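Local coordinates for PfhB2 (Pasteurella multocida, PDB 6U8T), which is probably a YopT-like cysteine protease of the papain-like clan CA that would cleave target proteins, at residues C[172-177]-C[191-196]; C[196-199]-C[203-206]. The protein carries 1 engineered substitution. All coordinates share one frame; numbering follows the deposited sequence.

Contact 1: residues C[172-177]-C[191-196]; sequences VVFFDP and ESWLKE
Phe-174 on strand 171-176 meets Trp-193 and Leu-194 on helix 187-201, packing a helix against an antiparallel sheet within the presumed papain-like fold of this clan CA family. The aromatic contact is made at the rim of the indole: Phe-174 CD2 lies near the plane of Trp-193, 3.9 Å from its CZ3, and the two side chains cross at about a right angle. With ring planes at 67° and centroids 5.9 Å apart, the pair is oblique. Phe-174 gets there with CG anti to the backbone N (chi1 -179°), which carries its ring off the strand to the helix. The aliphatic contribution comes from Leu-194, whose CD1 touches Phe-174 CZ at 4.3 Å. Phe-198 adds an edge-to-face partner for Phe-174, while Met-182 of the neighbouring strand touches both Phe-174 and Trp-193. Phe-175 next in line on the strand instead stacks on Trp-45 of the second subunit. The polar groups do not bridge the two segments. Asp-176 OD1 is hydrogen-bonded to His-161 NE2, consistent with the His-Asp pair of a papain-like protease, and to Asn-178 N. On the helix Lys-195 reaches one turn back in a salt bridge whose hydrogen bond is weak, its NZ 3.5 Å from Glu-191 OE2.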
loop_
_atom_site.group_PDB
_atom_site.type_symbol
_atom_site.label_atom_id
_atom_site.label_comp_id
_atom_site.label_asym_id
_atom_site.label_seq_id
_atom_site.Cartn_x
_atom_site.Cartn_y
_atom_site.Cartn_z
ATOM N N VAL C 172 16.396 -6.082 25.611
ATOM C CA VAL C 172 15.398 -5.536 24.641
ATOM C C VAL C 172 14.179 -6.455 24.620
ATOM O O VAL C 172 14.340 -7.646 24.332
ATOM C CB VAL C 172 15.985 -5.366 23.228
ATOM C CG1 VAL C 172 15.004 -4.639 22.324
ATOM C CG2 VAL C 172 17.319 -4.643 23.251
ATOM N N VAL C 173 13.013 -5.922 24.966
ATOM C CA VAL C 173 11.728 -6.641 24.771
ATOM C C VAL C 173 11.019 -5.979 23.592
ATOM O O VAL C 173 10.805 -4.776 23.650
ATOM C CB VAL C 173 10.871 -6.642 26.047
ATOM C CG1 VAL C 173 9.621 -7.474 25.861
ATOM C CG2 VAL C 173 11.660 -7.156 27.238
ATOM N N PHE C 174 10.714 -6.740 22.537
ATOM C CA PHE C 174 10.053 -6.247 21.306
ATOM C C PHE C 174 8.673 -6.893 21.204
ATOM O O PHE C 174 8.579 -8.107 21.390
ATOM C CB PHE C 174 10.923 -6.564 20.093
ATOM C CG PHE C 174 10.344 -6.079 18.790
ATOM C CD1 PHE C 174 10.234 -4.726 18.532
ATOM C CD2 PHE C 174 9.910 -6.967 17.829
ATOM C CE1 PHE C 174 9.702 -4.272 17.333
ATOM C CE2 PHE C 174 9.342 -6.518 16.648
ATOM C CZ PHE C 174 9.264 -5.179 16.391
ATOM N N PHE C 175 7.623 -6.112 20.965
ATOM C CA PHE C 175 6.235 -6.628 20.912
ATOM C C PHE C 175 5.593 -6.182 19.607
ATOM O O PHE C 175 5.554 -4.967 19.320
ATOM C CB PHE C 175 5.423 -6.186 22.136
ATOM C CG PHE C 175 3.969 -6.573 22.045
ATOM C CD1 PHE C 175 3.560 -7.883 22.255
ATOM C CD2 PHE C 175 3.009 -5.630 21.701
ATOM C CE1 PHE C 175 2.226 -8.237 22.134
ATOM C CE2 PHE C 175 1.673 -5.994 21.592
ATOM C CZ PHE C 175 1.283 -7.289 21.818
ATOM N N ASP C 176 5.123 -7.160 18.840
ATOM C CA ASP C 176 4.378 -6.959 17.571
ATOM C C ASP C 176 3.027 -7.657 17.690
ATOM O O ASP C 176 2.950 -8.879 17.668
ATOM C CB ASP C 176 5.195 -7.479 16.395
ATOM C CG ASP C 176 4.581 -7.147 15.053
ATOM O OD1 ASP C 176 3.376 -6.806 15.032
ATOM O OD2 ASP C 176 5.319 -7.173 14.064
ATOM N N PRO C 177 1.925 -6.898 17.830
ATOM C CA PRO C 177 0.600 -7.479 18.009
ATOM C C PRO C 177 0.184 -8.434 16.877
ATOM O O PRO C 177 -0.817 -9.098 17.047
ATOM C CB PRO C 177 -0.373 -6.295 18.026
ATOM C CG PRO C 177 0.455 -5.047 18.019
ATOM C CD PRO C 177 1.904 -5.439 17.839
ATOM N N GLU C 191 19.378 -6.154 17.187
ATOM C CA GLU C 191 19.647 -5.369 15.960
ATOM C C GLU C 191 19.851 -6.329 14.785
ATOM O O GLU C 191 19.217 -6.111 13.734
ATOM C CB GLU C 191 20.851 -4.455 16.170
ATOM C CG GLU C 191 21.199 -3.640 14.945
ATOM C CD GLU C 191 22.115 -2.450 15.222
ATOM O OE1 GLU C 191 21.929 -1.734 16.246
ATOM O OE2 GLU C 191 23.025 -2.234 14.409
ATOM N N SER C 192 20.679 -7.368 14.946
ATOM C CA SER C 192 20.962 -8.360 13.875
ATOM C C SER C 192 19.672 -9.076 13.481
ATOM O O SER C 192 19.405 -9.146 12.299
ATOM C CB SER C 192 22.006 -9.326 14.285
ATOM O OG SER C 192 23.124 -8.593 14.718
ATOM N N TRP C 193 18.906 -9.564 14.454
ATOM C CA TRP C 193 17.622 -10.275 14.241
ATOM C C TRP C 193 16.642 -9.382 13.491
ATOM O O TRP C 193 16.043 -9.873 12.538
ATOM C CB TRP C 193 17.013 -10.723 15.561
ATOM C CG TRP C 193 15.635 -11.264 15.393
ATOM C CD1 TRP C 193 15.278 -12.520 14.989
ATOM C CD2 TRP C 193 14.412 -10.548 15.602
ATOM N NE1 TRP C 193 13.915 -12.640 14.974
ATOM C CE2 TRP C 193 13.359 -11.451 15.350
ATOM C CE3 TRP C 193 14.102 -9.254 16.012
ATOM C CZ2 TRP C 193 12.026 -11.088 15.492
ATOM C CZ3 TRP C 193 12.784 -8.883 16.127
ATOM C CH2 TRP C 193 11.764 -9.792 15.870
ATOM N N LEU C 194 16.479 -8.129 13.909
ATOM C CA LEU C 194 15.528 -7.178 13.303
ATOM C C LEU C 194 15.930 -6.946 11.840
ATOM O O LEU C 194 15.040 -7.068 10.966
ATOM C CB LEU C 194 15.516 -5.867 14.089
ATOM C CG LEU C 194 14.298 -4.982 13.825
ATOM C CD1 LEU C 194 13.045 -5.594 14.435
ATOM C CD2 LEU C 194 14.487 -3.581 14.359
ATOM N N LYS C 195 17.213 -6.691 11.581
ATOM C CA LYS C 195 17.722 -6.319 10.236
ATOM C C LYS C 195 17.828 -7.552 9.333
ATOM O O LYS C 195 17.492 -7.431 8.168
ATOM C CB LYS C 195 19.081 -5.616 10.358
ATOM C CG LYS C 195 19.048 -4.312 11.148
ATOM C CD LYS C 195 20.329 -3.521 11.083
ATOM C CE LYS C 195 20.120 -2.056 11.414
ATOM N NZ LYS C 195 21.406 -1.321 11.474
ATOM N N GLU C 196 18.279 -8.695 9.842
ATOM C CA GLU C 196 18.679 -9.850 8.992
ATOM C C GLU C 196 17.540 -10.864 8.873
ATOM O O GLU C 196 17.558 -11.581 7.877
ATOM C CB GLU C 196 19.924 -10.541 9.533
ATOM C CG GLU C 196 21.194 -9.706 9.450
ATOM C CD GLU C 196 22.371 -10.314 10.221
ATOM O OE1 GLU C 196 22.297 -11.509 10.578
ATOM O OE2 GLU C 196 23.350 -9.587 10.518
#

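Contact 2: residues C[196-199]-C[203-206]; sequences EAFW and GYAG
Ala-205 sets its methyl over one face of the Trp-199 indole, a CH-pi contact with CB 3.7 Å from the centroid of the five-membered ring and 24° off the ring normal. Trp-199 has CG anti to its own N (chi1 -169°), which swings the indole from the helix toward the following loop; its NE1 is hydrogen-bonded to Ser-128 O of the second subunit. Farther along the indole, CZ3 touches Tyr-204 CB at 3.7 Å and comes near the plane of the phenol ring, at its edge. Tyr-204 has CG anti to the carbonyl carbon, beside the backbone N, which brings its ring to Phe-198: CE2 lies 3.7 Å from Phe-198 CZ, and the two rings are oblique, with planes at 75°. The hydroxyl of Tyr-204 is hydrogen-bonded to Asp-176 OD2. Backbone joins in weakly: Ala-205 N to Trp-199 O is long at 3.3 Å and bent. Ser-202 OG is hydrogen-bonded to both Trp-199 O and Tyr-204 N. Gly-203, a glycine of positive phi just past the last turn, is typical of a helix C-terminus, here with the chain folding back over the helix's own aromatic side chains.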
loop_
_atom_site.group_PDB
_atom_site.type_symbol
_atom_site.label_atom_id
_atom_site.label_comp_id
_atom_site.label_asym_id
_atom_site.label_seq_id
_atom_site.Cartn_x
_atom_site.Cartn_y
_atom_site.Cartn_z
ATOM N N GLU C 196 18.279 -8.695 9.842
ATOM C CA GLU C 196 18.679 -9.850 8.992
ATOM C C GLU C 196 17.540 -10.864 8.873
ATOM O O GLU C 196 17.558 -11.581 7.877
ATOM C CB GLU C 196 19.924 -10.541 9.533
ATOM C CG GLU C 196 21.194 -9.706 9.450
ATOM C CD GLU C 196 22.371 -10.314 10.221
ATOM O OE1 GLU C 196 22.297 -11.509 10.578
ATOM O OE2 GLU C 196 23.350 -9.587 10.518
ATOM N N ALA C 197 16.591 -10.905 9.816
ATOM C CA ALA C 197 15.553 -11.956 9.889
ATOM C C ALA C 197 14.156 -11.331 9.850
ATOM O O ALA C 197 13.434 -11.575 8.875
ATOM C CB ALA C 197 15.758 -12.794 11.117
ATOM N N PHE C 198 13.797 -10.518 10.842
ATOM C CA PHE C 198 12.412 -10.025 11.040
ATOM C C PHE C 198 11.978 -9.147 9.865
ATOM O O PHE C 198 10.851 -9.330 9.372
ATOM C CB PHE C 198 12.264 -9.239 12.341
ATOM C CG PHE C 198 10.840 -8.873 12.669
ATOM C CD1 PHE C 198 9.910 -9.857 12.964
ATOM C CD2 PHE C 198 10.426 -7.550 12.653
ATOM C CE1 PHE C 198 8.593 -9.528 13.244
ATOM C CE2 PHE C 198 9.110 -7.224 12.925
ATOM C CZ PHE C 198 8.202 -8.212 13.235
ATOM N N TRP C 199 12.816 -8.204 9.435
ATOM C CA TRP C 199 12.381 -7.122 8.524
ATOM C C TRP C 199 11.817 -7.718 7.238
ATOM O O TRP C 199 10.707 -7.333 6.884
ATOM C CB TRP C 199 13.533 -6.157 8.275
ATOM C CG TRP C 199 13.102 -4.923 7.580
ATOM C CD1 TRP C 199 13.608 -4.448 6.416
ATOM C CD2 TRP C 199 12.073 -4.009 7.982
ATOM N NE1 TRP C 199 12.966 -3.292 6.048
ATOM C CE2 TRP C 199 12.023 -2.989 7.001
ATOM C CE3 TRP C 199 11.215 -3.920 9.081
ATOM C CZ2 TRP C 199 11.114 -1.931 7.070
ATOM C CZ3 TRP C 199 10.329 -2.861 9.151
ATOM C CH2 TRP C 199 10.277 -1.886 8.160
ATOM N N GLY C 203 7.053 -9.199 6.280
ATOM C CA GLY C 203 6.312 -8.538 5.188
ATOM C C GLY C 203 6.382 -7.015 5.254
ATOM O O GLY C 203 5.795 -6.370 4.372
ATOM N N TYR C 204 7.036 -6.429 6.258
ATOM C CA TYR C 204 7.086 -4.954 6.449
ATOM C C TYR C 204 8.135 -4.323 5.510
ATOM O O TYR C 204 8.075 -3.106 5.306
ATOM C CB TYR C 204 7.363 -4.595 7.916
ATOM C CG TYR C 204 6.435 -5.183 8.947
ATOM C CD1 TYR C 204 5.117 -5.523 8.671
ATOM C CD2 TYR C 204 6.889 -5.408 10.238
ATOM C CE1 TYR C 204 4.287 -6.077 9.642
ATOM C CE2 TYR C 204 6.075 -5.956 11.220
ATOM C CZ TYR C 204 4.764 -6.281 10.925
ATOM O OH TYR C 204 3.944 -6.801 11.869
ATOM N N ALA C 205 9.098 -5.093 5.004
ATOM C CA ALA C 205 10.247 -4.558 4.225
ATOM C C ALA C 205 9.751 -4.012 2.881
ATOM O O ALA C 205 10.170 -2.883 2.512
ATOM C CB ALA C 205 11.301 -5.608 4.013
ATOM N N GLY C 206 8.889 -4.774 2.200
ATOM C CA GLY C 206 8.318 -4.428 0.885
ATOM C C GLY C 206 9.169 -5.015 -0.224
ATOM O O GLY C 206 10.222 -5.596 0.100
#

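Overall arrangement
Both contacts are buried and use helix 187-201, sharing Glu-196 at their junction. Contact 1 joins the helix to a strand of the four-stranded sheet through apolar side chains alone, whereas contact 2 joins its C-terminal part to the following loop and adds a weak backbone bond and a CH-pi contact. Contact 2 buries more surface, 270 against 104 Å², and its segments are far closer in sequence. The centres of contacts 1 and 2 lie about 10 Å apart. Trp-193 O and Phe-198 N, 2.9 Å apart, probably form the i+5 bond of the pi-type turn. Asp-176 OD2 to Tyr-204 OH (2.6 Å) and Phe-174 CE2 to Phe-198 CE2 (3.8 Å) also bridge them. The second subunit touches both.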